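Local coordinates for glycosyl hydrolases family 2, sugar binding domain protein (PDB 6D1P) that is a beta-glucuronidase of glycoside hydrolase family 2 from a human gut bacterium, probably cleaving O-glycosidic bonds of glucuronides, at residues Pro70-Ala75 with Asn185-Leu190; Gly105-Glu110 with Val194-Thr199; Arg306-Glu311 with Ser419-Gly424; Asn359-Gly364 with Leu381-Glu386. All coordinates share one frame; numbering follows the deposited sequence.

Interaction 1 of 4, residues Pro70-Ala75 with Asn185-Leu190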
loop_
_atom_site.group_PDB
_atom_site.type_symbol
_atom_site.label_atom_id
_atom_site.label_comp_id
_atom_site.label_asym_id
_atom_site.label_seq_id
_atom_site.Cartn_x
_atom_site.Cartn_y
_atom_site.Cartn_z
ATOM N N PRO A 70 -15.454 13.300 6.755
ATOM C CA PRO A 70 -15.241 11.855 6.600
ATOM C C PRO A 70 -14.102 11.513 5.645
ATOM O O PRO A 70 -13.753 12.300 4.767
ATOM C CB PRO A 70 -16.573 11.359 6.042
ATOM C CG PRO A 70 -17.149 12.525 5.351
ATOM C CD PRO A 70 -16.724 13.734 6.146
ATOM N N HIS A 71 -13.545 10.320 5.817
ATOM C CA HIS A 71 -12.332 9.923 5.128
ATOM C C HIS A 71 -12.398 8.443 4.782
ATOM O O HIS A 71 -12.957 7.630 5.532
ATOM C CB HIS A 71 -11.114 10.215 5.990
ATOM C CG HIS A 71 -9.853 9.646 5.438
ATOM N ND1 HIS A 71 -9.366 8.414 5.821
ATOM C CD2 HIS A 71 -8.995 10.125 4.506
ATOM C CE1 HIS A 71 -8.249 8.169 5.160
ATOM N NE2 HIS A 71 -8.004 9.190 4.356
ATOM N N CYS A 72 -11.796 8.088 3.650
ATOM C CA CYS A 72 -11.884 6.721 3.164
ATOM C C CYS A 72 -10.519 6.239 2.684
ATOM O O CYS A 72 -9.831 6.959 1.955
ATOM C CB CYS A 72 -12.921 6.635 2.036
ATOM S SG CYS A 72 -13.049 5.021 1.277
ATOM N N PHE A 73 -10.147 5.009 3.086
ATOM C CA PHE A 73 -8.884 4.409 2.651
ATOM C C PHE A 73 -8.748 4.409 1.133
ATOM O O PHE A 73 -7.633 4.398 0.607
ATOM C CB PHE A 73 -8.761 2.944 3.109
ATOM C CG PHE A 73 -8.668 2.740 4.603
ATOM C CD1 PHE A 73 -8.767 3.799 5.494
ATOM C CD2 PHE A 73 -8.487 1.461 5.106
ATOM C CE1 PHE A 73 -8.683 3.587 6.855
ATOM C CE2 PHE A 73 -8.401 1.231 6.461
ATOM C CZ PHE A 73 -8.506 2.292 7.345
ATOM N N ASN A 74 -9.864 4.377 0.410
ATOM C CA ASN A 74 -9.830 4.014 -0.997
ATOM C C ASN A 74 -10.343 5.147 -1.878
ATOM O O ASN A 74 -10.812 4.909 -3.000
ATOM C CB ASN A 74 -10.622 2.725 -1.219
ATOM C CG ASN A 74 -10.310 1.663 -0.175
ATOM O OD1 ASN A 74 -11.105 1.434 0.732
ATOM N ND2 ASN A 74 -9.142 1.008 -0.298
ATOM N N ALA A 75 -10.239 6.384 -1.363
ATOM C CA ALA A 75 -10.650 7.576 -2.095
ATOM C C ALA A 75 -10.100 7.588 -3.517
ATOM O O ALA A 75 -10.771 8.053 -4.444
ATOM C CB ALA A 75 -10.199 8.830 -1.335
ATOM N N ASN A 185 -16.853 -2.249 -3.579
ATOM C CA ASN A 185 -15.717 -2.265 -2.652
ATOM C C ASN A 185 -16.226 -2.366 -1.224
ATOM O O ASN A 185 -17.240 -1.752 -0.880
ATOM C CB ASN A 185 -14.847 -1.015 -2.775
ATOM C CG ASN A 185 -14.245 -0.840 -4.161
ATOM O OD1 ASN A 185 -14.650 0.057 -4.918
ATOM N ND2 ASN A 185 -13.257 -1.666 -4.488
ATOM N N LEU A 186 -15.532 -3.168 -0.405
ATOM C CA LEU A 186 -15.677 -3.148 1.052
ATOM C C LEU A 186 -14.741 -2.056 1.548
ATOM O O LEU A 186 -13.578 -2.303 1.891
ATOM C CB LEU A 186 -15.351 -4.498 1.681
ATOM C CG LEU A 186 -16.412 -5.613 1.744
ATOM C CD1 LEU A 186 -17.038 -5.914 0.385
ATOM C CD2 LEU A 186 -15.820 -6.904 2.350
ATOM N N TYR A 187 -15.270 -0.835 1.589
ATOM C CA TYR A 187 -14.482 0.353 1.867
ATOM C C TYR A 187 -13.960 0.365 3.303
ATOM O O TYR A 187 -14.566 -0.187 4.215
ATOM C CB TYR A 187 -15.333 1.596 1.609
ATOM C CG TYR A 187 -15.409 2.009 0.161
ATOM C CD1 TYR A 187 -14.250 2.186 -0.583
ATOM C CD2 TYR A 187 -16.638 2.215 -0.469
ATOM C CE1 TYR A 187 -14.299 2.581 -1.907
ATOM C CE2 TYR A 187 -16.707 2.615 -1.810
ATOM C CZ TYR A 187 -15.522 2.787 -2.523
ATOM O OH TYR A 187 -15.535 3.184 -3.848
ATOM N N GLY A 188 -12.827 1.032 3.498
ATOM C CA GLY A 188 -12.231 1.175 4.817
ATOM C C GLY A 188 -12.217 2.624 5.273
ATOM O O GLY A 188 -12.146 3.548 4.459
ATOM N N GLY A 189 -12.293 2.813 6.594
ATOM C CA GLY A 189 -12.049 4.096 7.228
ATOM C C GLY A 189 -13.306 4.699 7.839
ATOM O O GLY A 189 -14.377 4.091 7.873
ATOM N N LEU A 190 -13.147 5.933 8.332
ATOM C CA LEU A 190 -14.226 6.684 8.984
ATOM C C LEU A 190 -14.949 7.508 7.922
ATOM O O LEU A 190 -14.880 8.739 7.851
ATOM C CB LEU A 190 -13.666 7.549 10.110
ATOM C CG LEU A 190 -12.951 6.740 11.207
ATOM C CD1 LEU A 190 -12.077 7.625 12.075
ATOM C CD2 LEU A 190 -13.957 5.954 12.069
#
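The F73 ring lies with one face on the G188-G189 peptide: G189 N sits 3.7 Å above its centre, and G188 C lies nearer the rim. G188 CA makes a CH-pi contact with this face, 4.1 Å from the ring centroid. The Y187 ring receives N74 CB and OD1 at its edge, OD1 standing 3.5 Å from CD1, while N185 CB lies over one face. C72 SG approaches the Y187 ring obliquely, a sulfur-aromatic contact set by SG lying anti to the backbone N (chi1 176°). The backbones run roughly antiparallel, joined by H71 N to L190 O at 2.9 Å and F73 N to G188 O at 2.8 Å. G188 N completes the set, reaching N74 OD1 at 3.3 Å, nearly along the C=O axis. N74 ND2 is held by D77 and the Y86 carbonyl, which fixes the amide's rotation. A CB on G188 would clash with the F73 ring; one on G189 would be tight against the ring and H71 O, so the ring lies close on the backbone. An alanine in place of F73 would probably open a gap over the two glycines and leave that peptide without its cover. Y187 OH bonds to D333, a sodium ligand, and D77 binds potassium; the arrangement is a buried loop-loop junction of the sugar-binding domain, beside metal sites and reaching toward the barrel.

Interaction 2 of 4, residues Gly105-Glu110 with Val194-Thr199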
loop_
_atom_site.group_PDB
_atom_site.type_symbol
_atom_site.label_atom_id
_atom_site.label_comp_id
_atom_site.label_asym_id
_atom_site.label_seq_id
_atom_site.Cartn_x
_atom_site.Cartn_y
_atom_site.Cartn_z
ATOM N N GLY A 105 -23.059 13.583 33.633
ATOM C CA GLY A 105 -23.417 13.322 32.259
ATOM C C GLY A 105 -22.494 12.286 31.649
ATOM O O GLY A 105 -21.450 11.931 32.200
ATOM N N ARG A 106 -22.895 11.786 30.484
ATOM C CA ARG A 106 -22.141 10.752 29.795
ATOM C C ARG A 106 -21.702 11.253 28.427
ATOM O O ARG A 106 -22.431 11.993 27.756
ATOM C CB ARG A 106 -22.967 9.470 29.689
ATOM C CG ARG A 106 -23.430 8.989 31.052
ATOM C CD ARG A 106 -23.571 7.487 31.117
ATOM N NE ARG A 106 -22.308 6.791 30.893
ATOM C CZ ARG A 106 -21.365 6.621 31.817
ATOM N NH1 ARG A 106 -21.524 7.117 33.035
ATOM N NH2 ARG A 106 -20.252 5.960 31.522
ATOM N N THR A 107 -20.485 10.874 28.037
ATOM C CA THR A 107 -19.870 11.345 26.804
ATOM C C THR A 107 -19.615 10.153 25.897
ATOM O O THR A 107 -18.956 9.190 26.301
ATOM C CB THR A 107 -18.547 12.090 27.058
ATOM O OG1 THR A 107 -18.754 13.170 27.973
ATOM C CG2 THR A 107 -18.015 12.667 25.753
ATOM N N CYS A 108 -20.121 10.235 24.669
ATOM C CA CYS A 108 -19.985 9.168 23.692
ATOM C C CYS A 108 -19.440 9.697 22.378
ATOM O O CYS A 108 -19.814 10.786 21.921
ATOM C CB CYS A 108 -21.324 8.486 23.424
ATOM S SG CYS A 108 -21.871 7.493 24.798
ATOM N N LEU A 109 -18.562 8.912 21.771
ATOM C CA LEU A 109 -18.284 9.054 20.354
ATOM C C LEU A 109 -19.318 8.231 19.604
ATOM O O LEU A 109 -19.514 7.047 19.900
ATOM C CB LEU A 109 -16.875 8.588 20.023
ATOM C CG LEU A 109 -15.794 9.438 20.685
ATOM C CD1 LEU A 109 -14.425 8.852 20.400
ATOM C CD2 LEU A 109 -15.878 10.863 20.169
ATOM N N GLU A 110 -20.010 8.872 18.682
ATOM C CA GLU A 110 -21.032 8.237 17.875
ATOM C C GLU A 110 -20.484 8.036 16.473
ATOM O O GLU A 110 -19.896 8.961 15.898
ATOM C CB GLU A 110 -22.293 9.099 17.821
ATOM C CG GLU A 110 -23.472 8.538 18.555
ATOM C CD GLU A 110 -24.756 9.233 18.153
ATOM O OE1 GLU A 110 -24.699 10.090 17.241
ATOM O OE2 GLU A 110 -25.812 8.912 18.727
ATOM N N VAL A 194 -18.319 11.095 12.468
ATOM C CA VAL A 194 -18.158 10.783 13.878
ATOM C C VAL A 194 -18.620 12.001 14.666
ATOM O O VAL A 194 -18.288 13.139 14.314
ATOM C CB VAL A 194 -16.697 10.414 14.213
ATOM C CG1 VAL A 194 -16.576 10.018 15.662
ATOM C CG2 VAL A 194 -16.239 9.278 13.324
ATOM N N ASN A 195 -19.399 11.755 15.721
ATOM C CA ASN A 195 -20.010 12.801 16.529
ATOM C C ASN A 195 -19.571 12.679 17.977
ATOM O O ASN A 195 -19.504 11.575 18.524
ATOM C CB ASN A 195 -21.541 12.731 16.457
ATOM C CG ASN A 195 -22.044 12.770 15.046
ATOM O OD1 ASN A 195 -21.644 13.638 14.257
ATOM N ND2 ASN A 195 -22.901 11.817 14.694
ATOM N N LEU A 196 -19.267 13.818 18.592
ATOM C CA LEU A 196 -19.121 13.912 20.041
ATOM C C LEU A 196 -20.474 14.280 20.642
ATOM O O LEU A 196 -21.105 15.253 20.207
ATOM C CB LEU A 196 -18.064 14.957 20.404
ATOM C CG LEU A 196 -17.756 15.133 21.886
ATOM C CD1 LEU A 196 -17.180 13.850 22.467
ATOM C CD2 LEU A 196 -16.794 16.303 22.067
ATOM N N VAL A 197 -20.941 13.491 21.609
ATOM C CA VAL A 197 -22.324 13.606 22.072
ATOM C C VAL A 197 -22.374 13.513 23.592
ATOM O O VAL A 197 -21.820 12.582 24.191
ATOM C CB VAL A 197 -23.235 12.535 21.438
ATOM C CG1 VAL A 197 -24.683 12.713 21.903
ATOM C CG2 VAL A 197 -23.156 12.595 19.918
ATOM N N TYR A 198 -23.050 14.481 24.207
ATOM C CA TYR A 198 -23.253 14.546 25.648
ATOM C C TYR A 198 -24.722 14.304 25.983
ATOM O O TYR A 198 -25.616 14.814 25.295
ATOM C CB TYR A 198 -22.849 15.915 26.204
ATOM C CG TYR A 198 -21.481 16.437 25.821
ATOM C CD1 TYR A 198 -20.335 15.845 26.312
ATOM C CD2 TYR A 198 -21.343 17.564 25.017
ATOM C CE1 TYR A 198 -19.078 16.332 25.995
ATOM C CE2 TYR A 198 -20.084 18.065 24.694
ATOM C CZ TYR A 198 -18.955 17.439 25.192
ATOM O OH TYR A 198 -17.692 17.909 24.893
ATOM N N THR A 199 -24.969 13.545 27.044
ATOM C CA THR A 199 -26.316 13.270 27.528
ATOM C C THR A 199 -26.310 13.295 29.047
ATOM O O THR A 199 -25.262 13.096 29.675
ATOM C CB THR A 199 -26.856 11.913 27.048
ATOM O OG1 THR A 199 -25.938 10.874 27.401
ATOM C CG2 THR A 199 -27.075 11.911 25.560
#
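R106 to E110 and V194 to T199 pair as neighbouring antiparallel strands in a four-stranded sheet of the family 2 sugar-binding domain, between strands 28-30 and 137-140. Three hydrogen-bonded pairs satisfy the facing backbone groups in both directions. R106 N gives to T199 O at 2.8 Å and T199 N returns to R106 O; C108 with V197 and E110 with N195 repeat the exchange, E110 N lying 2.8 Å from N195 O. At the L109-L196 pair the outward backbone groups turn to the flanking strands, L109 to A139 and L196 to Q29; T107 bonds to I141. The polar side chains find mates elsewhere. E110 OE1 takes a salt bridge from K28 and OE2 the N-H of I23, so both carboxylate oxygens are satisfied. R106 NE pairs with D140, N195 ND2 gives to E112, and Y198 OH meets the backbone N of E99. Across the strands E110 and N195 mostly just pack, their carboxylate and amide planes 61° apart. On the other face, L196 CD1 fits between T107 CG2, 3.6 Å away, and L109 CD2. T107 lies alongside Y198, and its OG1 meets the ring edge in plane, 3.5 Å from Y198 CD1.

Interaction 3 of 4, residues Arg306-Glu311 with Ser419-Gly424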
loop_
_atom_site.group_PDB
_atom_site.type_symbol
_atom_site.label_atom_id
_atom_site.label_comp_id
_atom_site.label_asym_id
_atom_site.label_seq_id
_atom_site.Cartn_x
_atom_site.Cartn_y
_atom_site.Cartn_z
ATOM N N ARG A 306 -48.841 6.411 6.396
ATOM C CA ARG A 306 -48.994 5.851 5.065
ATOM C C ARG A 306 -49.456 4.411 5.199
ATOM O O ARG A 306 -49.247 3.764 6.224
ATOM C CB ARG A 306 -47.697 5.934 4.261
ATOM C CG ARG A 306 -46.466 5.522 5.060
ATOM C CD ARG A 306 -45.640 4.547 4.288
ATOM N NE ARG A 306 -44.556 3.976 5.081
ATOM C CZ ARG A 306 -44.717 3.068 6.041
ATOM N NH1 ARG A 306 -45.931 2.644 6.371
ATOM N NH2 ARG A 306 -43.666 2.582 6.682
ATOM N N HIS A 307 -50.099 3.925 4.149
ATOM C CA HIS A 307 -50.607 2.567 4.125
ATOM C C HIS A 307 -50.184 1.951 2.810
ATOM O O HIS A 307 -50.314 2.582 1.753
ATOM C CB HIS A 307 -52.142 2.522 4.270
ATOM C CG HIS A 307 -52.723 1.155 4.088
ATOM N ND1 HIS A 307 -52.813 0.541 2.854
ATOM C CD2 HIS A 307 -53.234 0.277 4.984
ATOM C CE1 HIS A 307 -53.356 -0.655 3.001
ATOM N NE2 HIS A 307 -53.616 -0.842 4.284
ATOM N N PHE A 308 -49.684 0.722 2.874
ATOM C CA PHE A 308 -49.185 0.096 1.667
ATOM C C PHE A 308 -49.439 -1.394 1.754
ATOM O O PHE A 308 -49.625 -1.951 2.836
ATOM C CB PHE A 308 -47.693 0.401 1.436
ATOM C CG PHE A 308 -46.775 -0.229 2.442
ATOM C CD1 PHE A 308 -46.178 -1.460 2.184
ATOM C CD2 PHE A 308 -46.492 0.411 3.641
ATOM C CE1 PHE A 308 -45.303 -2.048 3.109
ATOM C CE2 PHE A 308 -45.635 -0.166 4.573
ATOM C CZ PHE A 308 -45.032 -1.398 4.302
ATOM N N ARG A 309 -49.422 -2.029 0.588
ATOM C CA ARG A 309 -49.872 -3.402 0.443
ATOM C C ARG A 309 -49.269 -3.957 -0.835
ATOM O O ARG A 309 -49.339 -3.314 -1.889
ATOM C CB ARG A 309 -51.423 -3.451 0.411
ATOM C CG ARG A 309 -52.044 -4.720 -0.160
ATOM C CD ARG A 309 -53.581 -4.765 0.071
ATOM N NE ARG A 309 -54.357 -3.965 -0.884
ATOM C CZ ARG A 309 -54.778 -4.424 -2.059
ATOM N NH1 ARG A 309 -54.493 -5.670 -2.416
ATOM N NH2 ARG A 309 -55.472 -3.643 -2.878
ATOM N N PHE A 310 -48.656 -5.127 -0.732
ATOM C CA PHE A 310 -48.239 -5.891 -1.895
ATOM C C PHE A 310 -49.288 -6.961 -2.134
ATOM O O PHE A 310 -49.491 -7.836 -1.281
ATOM C CB PHE A 310 -46.860 -6.517 -1.688
ATOM C CG PHE A 310 -45.746 -5.512 -1.598
ATOM C CD1 PHE A 310 -45.076 -5.098 -2.743
ATOM C CD2 PHE A 310 -45.381 -4.975 -0.377
ATOM C CE1 PHE A 310 -44.062 -4.163 -2.675
ATOM C CE2 PHE A 310 -44.352 -4.046 -0.297
ATOM C CZ PHE A 310 -43.699 -3.636 -1.445
ATOM N N GLU A 311 -49.964 -6.882 -3.283
ATOM C CA GLU A 311 -51.066 -7.790 -3.578
ATOM C C GLU A 311 -50.519 -9.107 -4.108
ATOM O O GLU A 311 -49.632 -9.126 -4.972
ATOM C CB GLU A 311 -52.040 -7.160 -4.589
ATOM C CG GLU A 311 -53.432 -7.840 -4.682
ATOM C CD GLU A 311 -54.476 -7.016 -5.471
ATOM O OE1 GLU A 311 -54.219 -6.611 -6.631
ATOM O OE2 GLU A 311 -55.575 -6.770 -4.926
ATOM N N SER A 419 -40.339 6.399 4.754
ATOM C CA SER A 419 -39.930 6.022 3.404
ATOM C C SER A 419 -39.681 4.524 3.268
ATOM O O SER A 419 -39.761 3.994 2.154
ATOM C CB SER A 419 -38.679 6.804 2.980
ATOM O OG SER A 419 -37.564 6.481 3.795
ATOM N N VAL A 420 -39.406 3.829 4.365
ATOM C CA VAL A 420 -38.960 2.441 4.309
ATOM C C VAL A 420 -40.163 1.508 4.318
ATOM O O VAL A 420 -40.949 1.499 5.270
ATOM C CB VAL A 420 -38.021 2.109 5.477
ATOM C CG1 VAL A 420 -37.762 0.618 5.508
ATOM C CG2 VAL A 420 -36.703 2.899 5.344
ATOM N N ILE A 421 -40.278 0.692 3.278
ATOM C CA ILE A 421 -41.315 -0.326 3.227
ATOM C C ILE A 421 -40.759 -1.742 3.143
ATOM O O ILE A 421 -41.503 -2.697 3.413
ATOM C CB ILE A 421 -42.282 -0.061 2.057
ATOM C CG1 ILE A 421 -41.509 0.029 0.755
ATOM C CG2 ILE A 421 -43.016 1.227 2.271
ATOM C CD1 ILE A 421 -42.368 0.041 -0.439
ATOM N N LEU A 422 -39.486 -1.936 2.798
ATOM C CA LEU A 422 -38.950 -3.275 2.630
ATOM C C LEU A 422 -37.629 -3.405 3.364
ATOM O O LEU A 422 -36.718 -2.604 3.148
ATOM C CB LEU A 422 -38.764 -3.623 1.152
ATOM C CG LEU A 422 -40.057 -3.873 0.374
ATOM C CD1 LEU A 422 -39.789 -3.919 -1.114
ATOM C CD2 LEU A 422 -40.767 -5.145 0.841
ATOM N N TRP A 423 -37.549 -4.402 4.249
ATOM C CA TRP A 423 -36.286 -4.870 4.802
ATOM C C TRP A 423 -35.799 -6.040 3.960
ATOM O O TRP A 423 -36.474 -7.075 3.887
ATOM C CB TRP A 423 -36.438 -5.318 6.252
ATOM C CG TRP A 423 -36.967 -4.304 7.222
ATOM C CD1 TRP A 423 -38.018 -4.469 8.077
ATOM C CD2 TRP A 423 -36.455 -2.986 7.468
ATOM N NE1 TRP A 423 -38.195 -3.335 8.833
ATOM C CE2 TRP A 423 -37.248 -2.413 8.482
ATOM C CE3 TRP A 423 -35.399 -2.239 6.936
ATOM C CZ2 TRP A 423 -37.030 -1.118 8.958
ATOM C CZ3 TRP A 423 -35.175 -0.964 7.416
ATOM C CH2 TRP A 423 -35.980 -0.416 8.419
ATOM N N GLY A 424 -34.640 -5.887 3.325
ATOM C CA GLY A 424 -34.034 -6.985 2.577
ATOM C C GLY A 424 -33.131 -7.839 3.459
ATOM O O GLY A 424 -32.415 -7.330 4.314
#
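F308 presents one ring face to I421, whose CG2 sits over the centre, 3.7 Å from the centroid and 9° off the normal. The ring stands there because CG lies between the backbone N and the carbonyl carbon (chi1 68°), aiming it across. The other methyl tip of I421, CD1, meets F310 CZ at 4.0 Å. F310 and L422 meet tip to tip, F310 CE2 lying 3.9 Å from L422 CD2. R306 turns one guanidinium face to both F308 CE2 and I421 CG2; its NH2 bonds weakly to V420 O at 3.2 Å, an oxygen R461 also bonds, and NE is held by the P418 carbonyl. Replacing F308 by an alanine would probably take the ring face away from I421 CG2 and open a gap beside F316 and L318. Strand 308-310 belongs to a short hairpin with 316-318, laid at 44° to barrel strand 420-424. Apart from the weak arginine bond at one end, the contact is apolar and rests on shape, with no backbone bond joining its two segments.

Interaction 4 of 4, residues Asn359-Gly364 with Leu381-Glu386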
loop_
_atom_site.group_PDB
_atom_site.type_symbol
_atom_site.label_atom_id
_atom_site.label_comp_id
_atom_site.label_asym_id
_atom_site.label_seq_id
_atom_site.Cartn_x
_atom_site.Cartn_y
_atom_site.Cartn_z
ATOM N N ASN A 359 -39.492 7.316 -7.688
ATOM C CA ASN A 359 -40.197 7.404 -6.417
ATOM C C ASN A 359 -39.755 6.314 -5.451
ATOM O O ASN A 359 -40.342 6.184 -4.375
ATOM C CB ASN A 359 -41.728 7.364 -6.621
ATOM C CG ASN A 359 -42.225 6.079 -7.311
ATOM O OD1 ASN A 359 -41.516 5.074 -7.413
ATOM N ND2 ASN A 359 -43.474 6.116 -7.772
ATOM N N PHE A 360 -38.700 5.574 -5.785
ATOM C CA PHE A 360 -38.372 4.344 -5.093
ATOM C C PHE A 360 -36.876 4.100 -5.234
ATOM O O PHE A 360 -36.303 4.341 -6.299
ATOM C CB PHE A 360 -39.191 3.189 -5.694
ATOM C CG PHE A 360 -39.079 1.887 -4.944
ATOM C CD1 PHE A 360 -39.026 1.865 -3.561
ATOM C CD2 PHE A 360 -39.069 0.683 -5.630
ATOM C CE1 PHE A 360 -38.944 0.660 -2.868
ATOM C CE2 PHE A 360 -38.988 -0.522 -4.947
ATOM C CZ PHE A 360 -38.919 -0.535 -3.564
ATOM N N ILE A 361 -36.241 3.623 -4.170
ATOM C CA ILE A 361 -34.815 3.351 -4.248
ATOM C C ILE A 361 -34.470 2.189 -3.324
ATOM O O ILE A 361 -34.976 2.091 -2.199
ATOM C CB ILE A 361 -33.995 4.616 -3.920
ATOM C CG1 ILE A 361 -32.495 4.360 -4.139
ATOM C CG2 ILE A 361 -34.311 5.120 -2.503
ATOM C CD1 ILE A 361 -31.655 5.643 -4.097
ATOM N N ARG A 362 -33.621 1.296 -3.827
ATOM C CA ARG A 362 -32.960 0.274 -3.029
ATOM C C ARG A 362 -31.534 0.737 -2.745
ATOM O O ARG A 362 -30.786 1.048 -3.673
ATOM C CB ARG A 362 -32.971 -1.073 -3.759
ATOM C CG ARG A 362 -32.236 -2.224 -3.058
ATOM C CD ARG A 362 -32.558 -3.536 -3.778
ATOM N NE ARG A 362 -31.696 -4.672 -3.425
ATOM C CZ ARG A 362 -30.926 -5.325 -4.293
ATOM N NH1 ARG A 362 -30.859 -4.941 -5.570
ATOM N NH2 ARG A 362 -30.216 -6.362 -3.883
ATOM N N LEU A 363 -31.166 0.773 -1.466
ATOM C CA LEU A 363 -29.950 1.454 -1.011
ATOM C C LEU A 363 -28.731 0.524 -1.059
ATOM O O LEU A 363 -28.073 0.263 -0.051
ATOM C CB LEU A 363 -30.164 2.002 0.396
ATOM C CG LEU A 363 -31.307 3.018 0.548
ATOM C CD1 LEU A 363 -31.439 3.470 1.994
ATOM C CD2 LEU A 363 -31.094 4.218 -0.373
ATOM N N GLY A 364 -28.404 0.071 -2.266
ATOM C CA GLY A 364 -27.292 -0.837 -2.402
ATOM C C GLY A 364 -27.550 -2.109 -1.616
ATOM O O GLY A 364 -28.698 -2.536 -1.431
ATOM N N LEU A 381 -39.229 9.454 -1.448
ATOM C CA LEU A 381 -38.691 8.260 -2.083
ATOM C C LEU A 381 -38.964 7.087 -1.167
ATOM O O LEU A 381 -38.515 7.085 -0.015
ATOM C CB LEU A 381 -37.184 8.385 -2.343
ATOM C CG LEU A 381 -36.755 9.422 -3.378
ATOM C CD1 LEU A 381 -35.222 9.443 -3.518
ATOM C CD2 LEU A 381 -37.409 9.155 -4.726
ATOM N N LEU A 382 -39.697 6.101 -1.670
ATOM C CA LEU A 382 -39.852 4.862 -0.934
ATOM C C LEU A 382 -38.524 4.100 -0.935
ATOM O O LEU A 382 -37.698 4.265 -1.840
ATOM C CB LEU A 382 -40.982 4.028 -1.540
ATOM C CG LEU A 382 -42.383 4.568 -1.232
ATOM C CD1 LEU A 382 -43.384 4.048 -2.222
ATOM C CD2 LEU A 382 -42.786 4.192 0.177
ATOM N N VAL A 383 -38.329 3.249 0.081
ATOM C CA VAL A 383 -37.021 2.661 0.370
ATOM C C VAL A 383 -37.116 1.155 0.591
ATOM O O VAL A 383 -37.993 0.677 1.328
ATOM C CB VAL A 383 -36.364 3.314 1.596
ATOM C CG1 VAL A 383 -35.080 2.577 1.944
ATOM C CG2 VAL A 383 -36.107 4.800 1.335
ATOM N N TRP A 384 -36.195 0.422 -0.053
ATOM C CA TRP A 384 -35.831 -0.960 0.244
ATOM C C TRP A 384 -34.404 -0.908 0.781
ATOM O O TRP A 384 -33.491 -0.469 0.079
ATOM C CB TRP A 384 -35.947 -1.823 -1.026
ATOM C CG TRP A 384 -35.281 -3.235 -1.087
ATOM C CD1 TRP A 384 -34.251 -3.705 -0.316
ATOM C CD2 TRP A 384 -35.600 -4.307 -2.007
ATOM N NE1 TRP A 384 -33.923 -4.991 -0.683
ATOM C CE2 TRP A 384 -34.728 -5.384 -1.718
ATOM C CE3 TRP A 384 -36.535 -4.460 -3.038
ATOM C CZ2 TRP A 384 -34.767 -6.600 -2.424
ATOM C CZ3 TRP A 384 -36.562 -5.644 -3.745
ATOM C CH2 TRP A 384 -35.690 -6.710 -3.432
ATOM N N GLU A 385 -34.212 -1.325 2.025
ATOM C CA GLU A 385 -32.883 -1.365 2.622
ATOM C C GLU A 385 -32.638 -2.777 3.137
ATOM O O GLU A 385 -33.520 -3.362 3.778
ATOM C CB GLU A 385 -32.765 -0.333 3.755
ATOM C CG GLU A 385 -31.352 0.171 4.012
ATOM C CD GLU A 385 -31.265 1.118 5.207
ATOM O OE1 GLU A 385 -30.287 1.902 5.283
ATOM O OE2 GLU A 385 -32.169 1.076 6.084
ATOM N N GLU A 386 -31.459 -3.329 2.844
ATOM C CA GLU A 386 -31.128 -4.720 3.156
ATOM C C GLU A 386 -29.821 -4.805 3.932
ATOM O O GLU A 386 -29.004 -3.874 3.916
ATOM C CB GLU A 386 -30.992 -5.583 1.889
ATOM C CG GLU A 386 -29.785 -5.255 1.009
ATOM C CD GLU A 386 -29.929 -5.804 -0.403
ATOM O OE1 GLU A 386 -31.078 -5.812 -0.938
ATOM O OE2 GLU A 386 -28.897 -6.202 -0.992
HETATM O O HOH W 1 -29.803 -1.627 1.119
#
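F360 to R362 and L382 to E386 run parallel, their axes 11° apart and 4.7 Å at closest approach. A ladder links them: L382 N to N359 O, I361 N to L382 O at 2.8 Å, W384 N to I361 O, and L363 N to W384 O. The strands are joined by helix 370-379 in a beta-alpha-beta unit of the TIM barrel, its L363 and V383 side contacting that helix. Here L363 CD1 packs on V383 CG1 at 3.7 Å. On the opposite face of the sheet, F360 meets the L382 carbonyl at its ring edge, and R362 lies alongside W384. R362 stretches with CG anti to the backbone N (chi1 177°), bringing CD 3.5 Å above the centre of the indole's five-membered ring. Its guanidinium then grips E386 side-on: NE and NH2 both reach OE1, at 2.8 Å and 3.1 Å, lying near the guanidinium plane. E386 OE2 is held by H365, and R362 NH1 by E512 and H329. A water bridges G364 O and E386 N, 2.9 Å from each.

How the interactions relate
Interactions 3 and 4 meet inside the TIM barrel domain: strands 382-386 and 420-432 are neighbours in one sheet, with I421 N to V383 O at 3.0 Å joining the two contacts. Interaction 4 lies deepest, its centre about 10 Å from the centre of the chain, and combines a parallel ladder with a buried charge pair; interaction 3 packs aromatic and aliphatic groups against a neighbouring strand of the same sheet and has partly exposed residues. Interactions 1 and 2 share the sugar-binding domain, and their second segments adjoin in sequence. Interaction 2 is regular antiparallel pairing far from the centre, whereas interaction 1 is irregular loop contact relying on glycines and rings, near bound cations. All four are mainly buried.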